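Local coordinates for capsid protein (Bocavirus gorilla/GBoV1/2009, PDB 7LNK) that assembles in sixty copies into the T=1 icosahedral capsid of a parvovirus, the shell that encloses its single-stranded DNA genome, at residues G270-Q275 with Y362-D367; S264-P269 with P372-D377; F30-Q35 with I418-I423; L101-I106 with L201-S206. All coordinates share one frame; numbering follows the deposited sequence.

Contact 1 of 4, residues G270-Q275 with Y362-D367; sequences GFLGGQ and YNLNAD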
loop_
_atom_site.group_PDB
_atom_site.type_symbol
_atom_site.label_atom_id
_atom_site.label_comp_id
_atom_site.label_asym_id
_atom_site.label_seq_id
_atom_site.Cartn_x
_atom_site.Cartn_y
_atom_site.Cartn_z
ATOM N N GLY A 270 60.234 18.440 -93.978
ATOM C CA GLY A 270 61.676 18.380 -93.949
ATOM C C GLY A 270 62.262 19.248 -95.036
ATOM O O GLY A 270 61.573 19.658 -95.973
ATOM N N PHE A 271 63.554 19.515 -94.892
ATOM C CA PHE A 271 64.323 20.307 -95.844
ATOM C C PHE A 271 65.456 19.459 -96.395
ATOM O O PHE A 271 66.398 19.130 -95.669
ATOM C CB PHE A 271 64.885 21.559 -95.180
ATOM C CG PHE A 271 63.861 22.581 -94.832
ATOM C CD1 PHE A 271 62.645 22.613 -95.481
ATOM C CD2 PHE A 271 64.112 23.514 -93.853
ATOM C CE1 PHE A 271 61.711 23.557 -95.164
ATOM C CE2 PHE A 271 63.182 24.461 -93.538
ATOM C CZ PHE A 271 61.983 24.481 -94.188
ATOM N N LEU A 272 65.365 19.099 -97.669
ATOM C CA LEU A 272 66.487 18.529 -98.397
ATOM C C LEU A 272 67.207 19.551 -99.260
ATOM O O LEU A 272 68.187 19.203 -99.917
ATOM C CB LEU A 272 66.016 17.363 -99.261
ATOM C CG LEU A 272 65.449 16.192 -98.464
ATOM C CD1 LEU A 272 64.896 15.135 -99.392
ATOM C CD2 LEU A 272 66.499 15.612 -97.543
ATOM N N GLY A 273 66.740 20.794 -99.281
ATOM C CA GLY A 273 67.212 21.765 -100.247
ATOM C C GLY A 273 68.481 22.501 -99.884
ATOM O O GLY A 273 69.225 22.926 -100.769
ATOM N N GLY A 274 68.742 22.664 -98.596
ATOM C CA GLY A 274 69.903 23.412 -98.172
ATOM C C GLY A 274 71.177 22.597 -98.205
ATOM O O GLY A 274 71.172 21.382 -98.365
ATOM N N GLN A 275 72.294 23.300 -98.041
ATOM C CA GLN A 275 73.617 22.699 -98.050
ATOM C C GLN A 275 74.486 23.412 -97.029
ATOM O O GLN A 275 74.336 24.612 -96.802
ATOM C CB GLN A 275 74.254 22.793 -99.434
ATOM C CG GLN A 275 73.551 21.970 -100.475
ATOM C CD GLN A 275 74.119 22.177 -101.845
ATOM O OE1 GLN A 275 74.683 23.225 -102.137
ATOM N NE2 GLN A 275 73.988 21.174 -102.700
ATOM N N TYR A 362 58.447 12.144 -112.400
ATOM C CA TYR A 362 58.319 12.721 -111.072
ATOM C C TYR A 362 59.662 13.263 -110.619
ATOM O O TYR A 362 60.690 12.598 -110.763
ATOM C CB TYR A 362 57.818 11.697 -110.059
ATOM C CG TYR A 362 56.399 11.256 -110.271
ATOM C CD1 TYR A 362 55.353 11.958 -109.702
ATOM C CD2 TYR A 362 56.104 10.144 -111.033
ATOM C CE1 TYR A 362 54.060 11.567 -109.887
ATOM C CE2 TYR A 362 54.810 9.746 -111.222
ATOM C CZ TYR A 362 53.791 10.462 -110.647
ATOM O OH TYR A 362 52.489 10.076 -110.828
ATOM N N ASN A 363 59.649 14.467 -110.069
ATOM C CA ASN A 363 60.855 15.128 -109.605
ATOM C C ASN A 363 60.750 15.377 -108.112
ATOM O O ASN A 363 59.677 15.703 -107.604
ATOM C CB ASN A 363 61.078 16.438 -110.343
ATOM C CG ASN A 363 61.296 16.233 -111.815
ATOM O OD1 ASN A 363 60.672 16.890 -112.641
ATOM N ND2 ASN A 363 62.183 15.312 -112.159
ATOM N N LEU A 364 61.870 15.226 -107.420
ATOM C CA LEU A 364 61.872 15.317 -105.971
ATOM C C LEU A 364 61.556 16.731 -105.514
ATOM O O LEU A 364 62.108 17.704 -106.033
ATOM C CB LEU A 364 63.223 14.886 -105.418
ATOM C CG LEU A 364 63.343 14.982 -103.904
ATOM C CD1 LEU A 364 62.365 14.030 -103.251
ATOM C CD2 LEU A 364 64.751 14.698 -103.460
ATOM N N ASN A 365 60.674 16.841 -104.528
ATOM C CA ASN A 365 60.428 18.097 -103.831
ATOM C C ASN A 365 61.386 18.128 -102.651
ATOM O O ASN A 365 61.270 17.329 -101.721
ATOM C CB ASN A 365 58.976 18.184 -103.384
ATOM C CG ASN A 365 58.629 19.517 -102.768
ATOM O OD1 ASN A 365 59.496 20.260 -102.324
ATOM N ND2 ASN A 365 57.350 19.827 -102.741
ATOM N N ALA A 366 62.332 19.065 -102.680
ATOM C CA ALA A 366 63.390 19.058 -101.679
ATOM C C ALA A 366 62.886 19.563 -100.338
ATOM O O ALA A 366 63.154 18.955 -99.297
ATOM C CB ALA A 366 64.570 19.898 -102.161
ATOM N N ASP A 367 62.151 20.664 -100.339
ATOM C CA ASP A 367 61.695 21.300 -99.114
ATOM C C ASP A 367 60.219 20.999 -98.925
ATOM O O ASP A 367 59.378 21.497 -99.678
ATOM C CB ASP A 367 61.942 22.803 -99.165
ATOM C CG ASP A 367 63.409 23.145 -99.108
ATOM O OD1 ASP A 367 64.207 22.273 -98.719
ATOM O OD2 ASP A 367 63.769 24.281 -99.464
#
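Phe271 and Asp367 face each other as an antiparallel, non-hydrogen-bonded pair, CA to CA 4.3 Å, in a two-stranded ribbon within the long loop between strands G and H of the parvovirus jelly roll. Two hydrogen bonds extend the pairing beyond the ribbon. Leu272 N gives a fairly straight bond to Ala366 O, 2.7 Å away, from above the carbonyl plane. Gly273 N reaches the syn side of Asp367 OD1 at 3.0 Å, a more bent bond. Asp367 CG stands beside its own backbone N, anti to the carbonyl carbon (chi1 -69°), which brings OD1 to the 270-275 segment. OD1 also has a weak bond with Tyr287 OH, while OD2 forms a salt bridge to Arg356 of a neighbouring subunit. Apolar contacts come from Leu272, whose CB lies 4.1 Å from Ala366 CB and whose side chain crosses that of Leu364 at about a right angle, CD1 to CD2 4.1 Å. The ring of Phe271 shares a sheet face with the Asp367 carboxylate, the two planes 61° apart, and also stacks on Phe371 of that same neighbouring subunit. On the backbone, Asp367 CA directs its C-H to Gly270 O, 3.5 Å away.

Contact 2 of 4, residues S264-P269 with P372-D377; sequences SWMTGP and PNQIWD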
loop_
_atom_site.group_PDB
_atom_site.type_symbol
_atom_site.label_atom_id
_atom_site.label_comp_id
_atom_site.label_asym_id
_atom_site.label_seq_id
_atom_site.Cartn_x
_atom_site.Cartn_y
_atom_site.Cartn_z
ATOM N N SER A 264 45.577 9.514 -98.793
ATOM C CA SER A 264 45.222 10.759 -98.142
ATOM C C SER A 264 46.350 11.327 -97.308
ATOM O O SER A 264 46.159 12.356 -96.666
ATOM C CB SER A 264 43.991 10.567 -97.256
ATOM O OG SER A 264 42.849 10.240 -98.021
ATOM N N TRP A 265 47.516 10.694 -97.294
ATOM C CA TRP A 265 48.509 10.955 -96.268
ATOM C C TRP A 265 49.804 11.427 -96.908
ATOM O O TRP A 265 50.433 10.686 -97.666
ATOM C CB TRP A 265 48.726 9.708 -95.419
ATOM C CG TRP A 265 47.442 9.275 -94.832
ATOM C CD1 TRP A 265 46.709 8.201 -95.200
ATOM C CD2 TRP A 265 46.632 10.016 -93.922
ATOM N NE1 TRP A 265 45.541 8.159 -94.493
ATOM C CE2 TRP A 265 45.463 9.276 -93.708
ATOM C CE3 TRP A 265 46.805 11.211 -93.230
ATOM C CZ2 TRP A 265 44.475 9.688 -92.835
ATOM C CZ3 TRP A 265 45.827 11.618 -92.369
ATOM C CH2 TRP A 265 44.677 10.862 -92.175
ATOM N N MET A 266 50.174 12.668 -96.618
ATOM C CA MET A 266 51.331 13.341 -97.175
ATOM C C MET A 266 52.620 12.972 -96.443
ATOM O O MET A 266 52.618 12.548 -95.287
ATOM C CB MET A 266 51.104 14.852 -97.157
ATOM C CG MET A 266 52.225 15.668 -97.751
ATOM S SD MET A 266 52.485 15.237 -99.463
ATOM C CE MET A 266 51.054 15.973 -100.204
ATOM N N THR A 267 53.727 13.113 -97.163
ATOM C CA THR A 267 55.061 13.104 -96.590
ATOM C C THR A 267 55.185 14.119 -95.460
ATOM O O THR A 267 54.727 15.254 -95.567
ATOM C CB THR A 267 56.078 13.437 -97.678
ATOM O OG1 THR A 267 56.016 12.444 -98.704
ATOM C CG2 THR A 267 57.475 13.499 -97.126
ATOM N N GLY A 268 55.842 13.708 -94.379
ATOM C CA GLY A 268 56.139 14.595 -93.282
ATOM C C GLY A 268 57.054 15.724 -93.705
ATOM O O GLY A 268 57.575 15.741 -94.817
ATOM N N PRO A 269 57.248 16.707 -92.832
ATOM C CA PRO A 269 58.022 17.887 -93.218
ATOM C C PRO A 269 59.514 17.605 -93.252
ATOM O O PRO A 269 60.006 16.668 -92.627
ATOM C CB PRO A 269 57.691 18.895 -92.119
ATOM C CG PRO A 269 56.427 18.421 -91.545
ATOM C CD PRO A 269 56.528 16.936 -91.576
ATOM N N PRO A 372 48.633 19.693 -94.460
ATOM C CA PRO A 372 47.665 18.835 -93.784
ATOM C C PRO A 372 47.876 17.378 -94.151
ATOM O O PRO A 372 48.448 17.045 -95.188
ATOM C CB PRO A 372 46.320 19.356 -94.288
ATOM C CG PRO A 372 46.637 19.992 -95.567
ATOM C CD PRO A 372 47.950 20.652 -95.336
ATOM N N ASN A 373 47.422 16.507 -93.253
ATOM C CA ASN A 373 47.401 15.069 -93.478
ATOM C C ASN A 373 48.794 14.469 -93.564
ATOM O O ASN A 373 48.989 13.449 -94.221
ATOM C CB ASN A 373 46.632 14.734 -94.752
ATOM C CG ASN A 373 45.181 15.047 -94.645
ATOM O OD1 ASN A 373 44.616 15.050 -93.560
ATOM N ND2 ASN A 373 44.575 15.379 -95.768
ATOM N N GLN A 374 49.774 15.075 -92.909
ATOM C CA GLN A 374 51.114 14.512 -92.874
ATOM C C GLN A 374 51.238 13.545 -91.711
ATOM O O GLN A 374 50.757 13.823 -90.611
ATOM C CB GLN A 374 52.173 15.601 -92.771
ATOM C CG GLN A 374 52.352 16.412 -94.019
ATOM C CD GLN A 374 53.357 17.508 -93.816
ATOM O OE1 GLN A 374 53.543 17.972 -92.702
ATOM N NE2 GLN A 374 54.033 17.911 -94.880
ATOM N N ILE A 375 51.886 12.416 -91.968
ATOM C CA ILE A 375 52.037 11.323 -91.021
ATOM C C ILE A 375 53.508 10.955 -91.008
ATOM O O ILE A 375 54.071 10.637 -92.060
ATOM C CB ILE A 375 51.189 10.103 -91.418
ATOM C CG1 ILE A 375 49.717 10.472 -91.541
ATOM C CG2 ILE A 375 51.360 8.988 -90.427
ATOM C CD1 ILE A 375 49.139 11.005 -90.279
ATOM N N TRP A 376 54.136 10.993 -89.838
ATOM C CA TRP A 376 55.528 10.585 -89.755
ATOM C C TRP A 376 55.845 10.101 -88.349
ATOM O O TRP A 376 55.141 10.414 -87.391
ATOM C CB TRP A 376 56.473 11.728 -90.151
ATOM C CG TRP A 376 56.515 12.906 -89.224
ATOM C CD1 TRP A 376 57.418 13.125 -88.235
ATOM C CD2 TRP A 376 55.615 14.014 -89.191
ATOM N NE1 TRP A 376 57.150 14.300 -87.597
ATOM C CE2 TRP A 376 56.044 14.868 -88.165
ATOM C CE3 TRP A 376 54.490 14.371 -89.933
ATOM C CZ2 TRP A 376 55.388 16.049 -87.860
ATOM C CZ3 TRP A 376 53.844 15.537 -89.628
ATOM C CH2 TRP A 376 54.291 16.364 -88.602
ATOM N N ASP A 377 56.907 9.311 -88.240
ATOM C CA ASP A 377 57.478 8.958 -86.951
ATOM C C ASP A 377 58.611 9.894 -86.584
ATOM O O ASP A 377 59.361 10.373 -87.434
ATOM C CB ASP A 377 57.992 7.522 -86.893
ATOM C CG ASP A 377 56.899 6.519 -86.638
ATOM O OD1 ASP A 377 55.802 6.925 -86.207
ATOM O OD2 ASP A 377 57.146 5.314 -86.844
#
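Pro269 lays its CD over one face of the Trp376 indole, 3.6 Å from the centroid of the six-membered ring and only 10° off the ring normal, a clear CH-pi contact. The indole is presented by a chi1 of 67°, which puts CG between the backbone N and the carbonyl carbon. This is the closely packed end of the contact. Gln374 packs beside it, its extended chain running along Thr267 and Gly268 until OE1 stands 3.1 Å from Pro269 CG; the amide is held by Trp369 O, which accepts from NE2, and more weakly by Phe371 N at OE1. In the middle, Met266 N bonds Asn373 O at 2.8 Å, whereas the return bond from Ile375 N to Met266 O, 3.4 Å long, is weak. Next to this bridge Trp265 meets Asn373 O at the ring edge, and its CE3 lies 3.4 Å from Ile375 CG1. The looser end is at Ser264, partly exposed, where the carbonyl O makes the nearest approach to Asn373, 3.1 Å from CB; the Asn373 amide instead gives ND2 to Asp401 O of a neighbouring subunit. Met266 and Gln374 thus form a lone beta bridge, beyond which Ile375 and Trp376 continue into an antiparallel ladder with that same subunit, an arrangement consistent with the intertwined G-H loops of parvovirus capsids.

Contact 3 of 4, residues F30-Q35 with I418-I423; sequences FITSIQ and IKMAKI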
loop_
_atom_site.group_PDB
_atom_site.type_symbol
_atom_site.label_atom_id
_atom_site.label_comp_id
_atom_site.label_asym_id
_atom_site.label_seq_id
_atom_site.Cartn_x
_atom_site.Cartn_y
_atom_site.Cartn_z
ATOM N N PHE A 30 81.916 12.476 -58.516
ATOM C CA PHE A 30 82.109 13.683 -59.301
ATOM C C PHE A 30 83.178 14.541 -58.652
ATOM O O PHE A 30 83.476 14.395 -57.468
ATOM C CB PHE A 30 80.826 14.514 -59.455
ATOM C CG PHE A 30 80.303 15.086 -58.175
ATOM C CD1 PHE A 30 80.753 16.307 -57.715
ATOM C CD2 PHE A 30 79.335 14.431 -57.453
ATOM C CE1 PHE A 30 80.280 16.835 -56.559
ATOM C CE2 PHE A 30 78.854 14.969 -56.292
ATOM C CZ PHE A 30 79.328 16.166 -55.847
ATOM N N ILE A 31 83.770 15.418 -59.448
ATOM C CA ILE A 31 84.760 16.367 -58.969
ATOM C C ILE A 31 84.413 17.743 -59.508
ATOM O O ILE A 31 83.972 17.881 -60.653
ATOM C CB ILE A 31 86.186 15.948 -59.377
ATOM C CG1 ILE A 31 87.215 16.888 -58.762
ATOM C CG2 ILE A 31 86.324 15.883 -60.880
ATOM C CD1 ILE A 31 88.601 16.390 -58.866
ATOM N N THR A 32 84.581 18.760 -58.671
ATOM C CA THR A 32 84.389 20.140 -59.082
ATOM C C THR A 32 85.506 20.979 -58.493
ATOM O O THR A 32 86.009 20.682 -57.410
ATOM C CB THR A 32 83.022 20.681 -58.644
ATOM O OG1 THR A 32 82.800 21.966 -59.231
ATOM C CG2 THR A 32 82.918 20.793 -57.141
ATOM N N SER A 33 85.902 22.015 -59.219
ATOM C CA SER A 33 86.954 22.915 -58.783
ATOM C C SER A 33 86.494 24.349 -58.981
ATOM O O SER A 33 85.386 24.609 -59.449
ATOM C CB SER A 33 88.262 22.648 -59.535
ATOM O OG SER A 33 88.111 22.887 -60.919
ATOM N N ILE A 34 87.365 25.286 -58.612
ATOM C CA ILE A 34 87.026 26.698 -58.700
ATOM C C ILE A 34 87.061 27.138 -60.153
ATOM O O ILE A 34 87.951 26.750 -60.917
ATOM C CB ILE A 34 87.996 27.517 -57.832
ATOM C CG1 ILE A 34 87.827 27.137 -56.366
ATOM C CG2 ILE A 34 87.763 28.998 -58.007
ATOM C CD1 ILE A 34 88.907 27.663 -55.484
ATOM N N GLN A 35 86.083 27.952 -60.542
ATOM C CA GLN A 35 85.920 28.385 -61.920
ATOM C C GLN A 35 85.986 29.904 -61.995
ATOM O O GLN A 35 85.355 30.597 -61.195
ATOM C CB GLN A 35 84.591 27.897 -62.489
ATOM C CG GLN A 35 84.401 26.392 -62.498
ATOM C CD GLN A 35 85.431 25.656 -63.323
ATOM O OE1 GLN A 35 86.355 25.056 -62.786
ATOM N NE2 GLN A 35 85.296 25.719 -64.633
ATOM N N ILE A 418 76.508 23.792 -58.868
ATOM C CA ILE A 418 77.374 23.571 -57.723
ATOM C C ILE A 418 78.646 24.377 -57.921
ATOM O O ILE A 418 79.208 24.404 -59.018
ATOM C CB ILE A 418 77.667 22.070 -57.538
ATOM C CG1 ILE A 418 78.496 21.817 -56.286
ATOM C CG2 ILE A 418 78.316 21.494 -58.762
ATOM C CD1 ILE A 418 78.553 20.373 -55.895
ATOM N N LYS A 419 79.084 25.063 -56.872
ATOM C CA LYS A 419 80.380 25.712 -56.899
ATOM C C LYS A 419 81.040 25.562 -55.543
ATOM O O LYS A 419 80.392 25.273 -54.539
ATOM C CB LYS A 419 80.311 27.198 -57.232
ATOM C CG LYS A 419 79.710 28.056 -56.171
ATOM C CD LYS A 419 79.791 29.493 -56.580
ATOM C CE LYS A 419 79.213 30.390 -55.525
ATOM N NZ LYS A 419 79.274 31.809 -55.934
ATOM N N MET A 420 82.342 25.795 -55.521
ATOM C CA MET A 420 83.077 25.804 -54.273
ATOM C C MET A 420 82.811 27.114 -53.558
ATOM O O MET A 420 82.928 28.185 -54.155
ATOM C CB MET A 420 84.573 25.644 -54.523
ATOM C CG MET A 420 84.936 24.361 -55.210
ATOM S SD MET A 420 84.227 22.988 -54.325
ATOM C CE MET A 420 85.066 23.121 -52.767
ATOM N N ALA A 421 82.438 27.035 -52.288
ATOM C CA ALA A 421 82.327 28.247 -51.496
ATOM C C ALA A 421 83.678 28.940 -51.449
ATOM O O ALA A 421 84.710 28.295 -51.265
ATOM C CB ALA A 421 81.838 27.931 -50.086
ATOM N N LYS A 422 83.672 30.249 -51.648
ATOM C CA LYS A 422 84.920 30.988 -51.664
ATOM C C LYS A 422 85.491 31.065 -50.258
ATOM O O LYS A 422 84.767 31.326 -49.296
ATOM C CB LYS A 422 84.708 32.386 -52.227
ATOM C CG LYS A 422 85.991 33.155 -52.355
ATOM C CD LYS A 422 85.779 34.507 -52.960
ATOM C CE LYS A 422 87.094 35.239 -53.059
ATOM N NZ LYS A 422 86.930 36.595 -53.639
ATOM N N ILE A 423 86.792 30.843 -50.139
ATOM C CA ILE A 423 87.454 30.945 -48.848
ATOM C C ILE A 423 88.488 32.048 -48.993
ATOM O O ILE A 423 89.633 31.789 -49.383
ATOM C CB ILE A 423 88.091 29.620 -48.414
ATOM C CG1 ILE A 423 87.016 28.563 -48.211
ATOM C CG2 ILE A 423 88.845 29.800 -47.114
ATOM C CD1 ILE A 423 87.573 27.200 -48.006
#
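Thr32 and Met420 are brought together by their torsions: Thr32 turns OG1 anti to its backbone N (chi1 -172°), leaving CG2 between N and the carbonyl carbon, while Met420 places CG beside its own N and then bends at both chi2 and chi3. The two side chains slide past each other in opposite directions, and Met420 SD ends 3.8 Å from Thr32 CG2. At one end of the contact, Ile418 sends CG1 anti to its backbone N, so that its CD1 meets Phe30 CE1 tip to tip at 4.0 Å. At the other end Ile34 crosses Met420 at about a right angle, CG1 against CB, also 4.0 Å apart. These strands are B and H of the jelly roll, on opposite sheets of the sandwich; the axes of 30-33 and 418-420 cross at -55° and approach to 6.7 Å, and the meeting is one of side chains, face to face. Phe30 also meets Phe65 edge-to-face, and Ile418 packs on Val123, Ile125 and Leu155, extending the apolar layer. The polar groups look elsewhere: Thr63 OG1 satisfies both Thr32 OG1 and Ile418 O by hydrogen bonds. Since the two segments share no hydrogen bonds, their cohesion rests on dispersion and the exclusion of water.

Contact 4 of 4, residues L101-I106 with L201-S206; sequences LQIKQI and LRTGES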
loop_
_atom_site.group_PDB
_atom_site.type_symbol
_atom_site.label_atom_id
_atom_site.label_comp_id
_atom_site.label_asym_id
_atom_site.label_seq_id
_atom_site.Cartn_x
_atom_site.Cartn_y
_atom_site.Cartn_z
ATOM N N LEU A 101 80.290 14.315 -49.490
ATOM C CA LEU A 101 81.085 15.396 -50.040
ATOM C C LEU A 101 82.426 15.476 -49.340
ATOM O O LEU A 101 82.534 15.236 -48.137
ATOM C CB LEU A 101 80.342 16.715 -49.891
ATOM C CG LEU A 101 79.033 16.750 -50.663
ATOM C CD1 LEU A 101 78.287 18.018 -50.358
ATOM C CD2 LEU A 101 79.308 16.629 -52.136
ATOM N N GLN A 102 83.458 15.805 -50.103
ATOM C CA GLN A 102 84.792 15.992 -49.563
ATOM C C GLN A 102 85.367 17.250 -50.175
ATOM O O GLN A 102 85.547 17.315 -51.391
ATOM C CB GLN A 102 85.680 14.804 -49.894
ATOM C CG GLN A 102 85.209 13.531 -49.296
ATOM C CD GLN A 102 86.039 12.381 -49.745
ATOM O OE1 GLN A 102 86.694 12.443 -50.774
ATOM N NE2 GLN A 102 85.984 11.303 -49.010
ATOM N N ILE A 103 85.680 18.232 -49.345
ATOM C CA ILE A 103 86.353 19.434 -49.802
ATOM C C ILE A 103 87.797 19.358 -49.343
ATOM O O ILE A 103 88.077 19.380 -48.141
ATOM C CB ILE A 103 85.669 20.708 -49.294
ATOM C CG1 ILE A 103 84.264 20.825 -49.878
ATOM C CG2 ILE A 103 86.464 21.901 -49.720
ATOM C CD1 ILE A 103 83.168 20.360 -48.964
ATOM N N LYS A 104 88.711 19.247 -50.296
ATOM C CA LYS A 104 90.136 19.218 -50.029
ATOM C C LYS A 104 90.737 20.576 -50.344
ATOM O O LYS A 104 90.321 21.252 -51.285
ATOM C CB LYS A 104 90.854 18.172 -50.876
ATOM C CG LYS A 104 90.391 16.753 -50.727
ATOM C CD LYS A 104 90.774 16.184 -49.407
ATOM C CE LYS A 104 90.417 14.731 -49.356
ATOM N NZ LYS A 104 88.953 14.552 -49.347
ATOM N N GLN A 105 91.722 20.964 -49.550
ATOM C CA GLN A 105 92.586 22.082 -49.882
ATOM C C GLN A 105 93.713 21.596 -50.778
ATOM O O GLN A 105 94.282 20.529 -50.553
ATOM C CB GLN A 105 93.157 22.712 -48.616
ATOM C CG GLN A 105 94.007 23.931 -48.862
ATOM C CD GLN A 105 94.465 24.575 -47.582
ATOM O OE1 GLN A 105 94.031 24.201 -46.498
ATOM N NE2 GLN A 105 95.388 25.514 -47.694
ATOM N N ILE A 106 94.029 22.380 -51.801
ATOM C CA ILE A 106 95.083 22.049 -52.749
ATOM C C ILE A 106 96.324 22.830 -52.355
ATOM O O ILE A 106 96.317 24.066 -52.367
ATOM C CB ILE A 106 94.673 22.370 -54.190
ATOM C CG1 ILE A 106 93.475 21.527 -54.599
ATOM C CG2 ILE A 106 95.820 22.092 -55.129
ATOM C CD1 ILE A 106 92.858 21.961 -55.879
ATOM N N LEU A 201 76.671 23.325 -48.116
ATOM C CA LEU A 201 76.846 22.072 -47.410
ATOM C C LEU A 201 78.300 21.887 -47.017
ATOM O O LEU A 201 79.209 22.295 -47.738
ATOM C CB LEU A 201 76.417 20.879 -48.261
ATOM C CG LEU A 201 74.974 20.777 -48.736
ATOM C CD1 LEU A 201 74.840 19.549 -49.589
ATOM C CD2 LEU A 201 73.998 20.750 -47.593
ATOM N N ARG A 202 78.508 21.256 -45.870
ATOM C CA ARG A 202 79.812 20.751 -45.487
ATOM C C ARG A 202 79.841 19.238 -45.680
ATOM O O ARG A 202 78.871 18.629 -46.127
ATOM C CB ARG A 202 80.146 21.159 -44.056
ATOM C CG ARG A 202 80.375 22.639 -43.899
ATOM C CD ARG A 202 80.771 22.996 -42.500
ATOM N NE ARG A 202 81.004 24.426 -42.373
ATOM C CZ ARG A 202 81.275 25.040 -41.229
ATOM N NH1 ARG A 202 81.345 24.348 -40.107
ATOM N NH2 ARG A 202 81.482 26.342 -41.213
ATOM N N THR A 203 80.977 18.626 -45.345
ATOM C CA THR A 203 81.180 17.217 -45.665
ATOM C C THR A 203 80.111 16.336 -45.039
ATOM O O THR A 203 79.675 15.353 -45.646
ATOM C CB THR A 203 82.562 16.765 -45.209
ATOM O OG1 THR A 203 82.701 16.999 -43.803
ATOM C CG2 THR A 203 83.635 17.519 -45.954
ATOM N N GLY A 204 79.667 16.674 -43.834
ATOM C CA GLY A 204 78.697 15.837 -43.162
ATOM C C GLY A 204 77.278 16.029 -43.639
ATOM O O GLY A 204 76.367 15.395 -43.104
ATOM N N GLU A 205 77.058 16.906 -44.604
ATOM C CA GLU A 205 75.714 17.161 -45.088
ATOM C C GLU A 205 75.488 16.557 -46.467
ATOM O O GLU A 205 76.395 16.024 -47.104
ATOM C CB GLU A 205 75.457 18.662 -45.092
ATOM C CG GLU A 205 75.444 19.237 -43.695
ATOM C CD GLU A 205 75.275 20.725 -43.679
ATOM O OE1 GLU A 205 75.381 21.345 -44.747
ATOM O OE2 GLU A 205 75.013 21.286 -42.600
ATOM N N SER A 206 74.252 16.679 -46.938
ATOM C CA SER A 206 73.852 16.148 -48.231
ATOM C C SER A 206 72.600 16.876 -48.687
ATOM O O SER A 206 71.914 17.521 -47.894
ATOM C CB SER A 206 73.610 14.639 -48.175
ATOM O OG SER A 206 72.535 14.325 -47.316
#
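Leu101 opens the contact by pressing CD1 against Leu201, 3.8 Å from its CD1 and 4.0 Å from its CB, the two side chains crossing at a slant, with Val123 packed against both leucines. The carbonyl O of Leu101 points to Thr203, whose CB is 3.3 Å away and whose CA offers a bent C-H contact at 3.4 Å. Gln102 follows with its side chain directed away, and it is its CA that lies 4.1 Å from Thr203 CG2. This methyl stands beside the Thr203 backbone N, anti to the carbonyl carbon, which sets it against the strand. One neighbouring subunit meets the polar atoms here, its Arg202 NH2 giving a weak hydrogen bond to Leu101 O and its Thr120 O accepting from Gln102 NE2. The partner segment is the turn linking strands F and G of the jelly roll, a type I turn from Arg202 to Glu205 closed by Glu205 N to Arg202 O at 2.9 Å, and it rests on strand D. Next along that strand, Ile103 puts CD1 4.2 Å from Thr203 CG2, again at a slant. On the turn, Glu205 and Arg202 reach a different subunit, OE2 bonding its Ser7 N and NH1 bonding its Val4 O.

From the N terminus, residues 30-35 open contact 3, the longest loop in sequence, closed only at 418-423. Within it, 101-106 opens contact 4, completed at 201-206 before the G-H loop begins. Next, 264-269 and the adjoining 270-275 open contacts 2 and 1; these close in reverse order, at 362-367 and then 372-377, so contact 1 lies within contact 2 and both within contact 3. No loops cross. Contact 3 packs strand B on strand H across the sandwich, and contact 4, which touches it, sets the F-G turn on strand D. Contacts 1 and 2 gather the G-H loop on the opposite side of the chain's centre, their centres 49 to 56 Å from those of contacts 3 and 4.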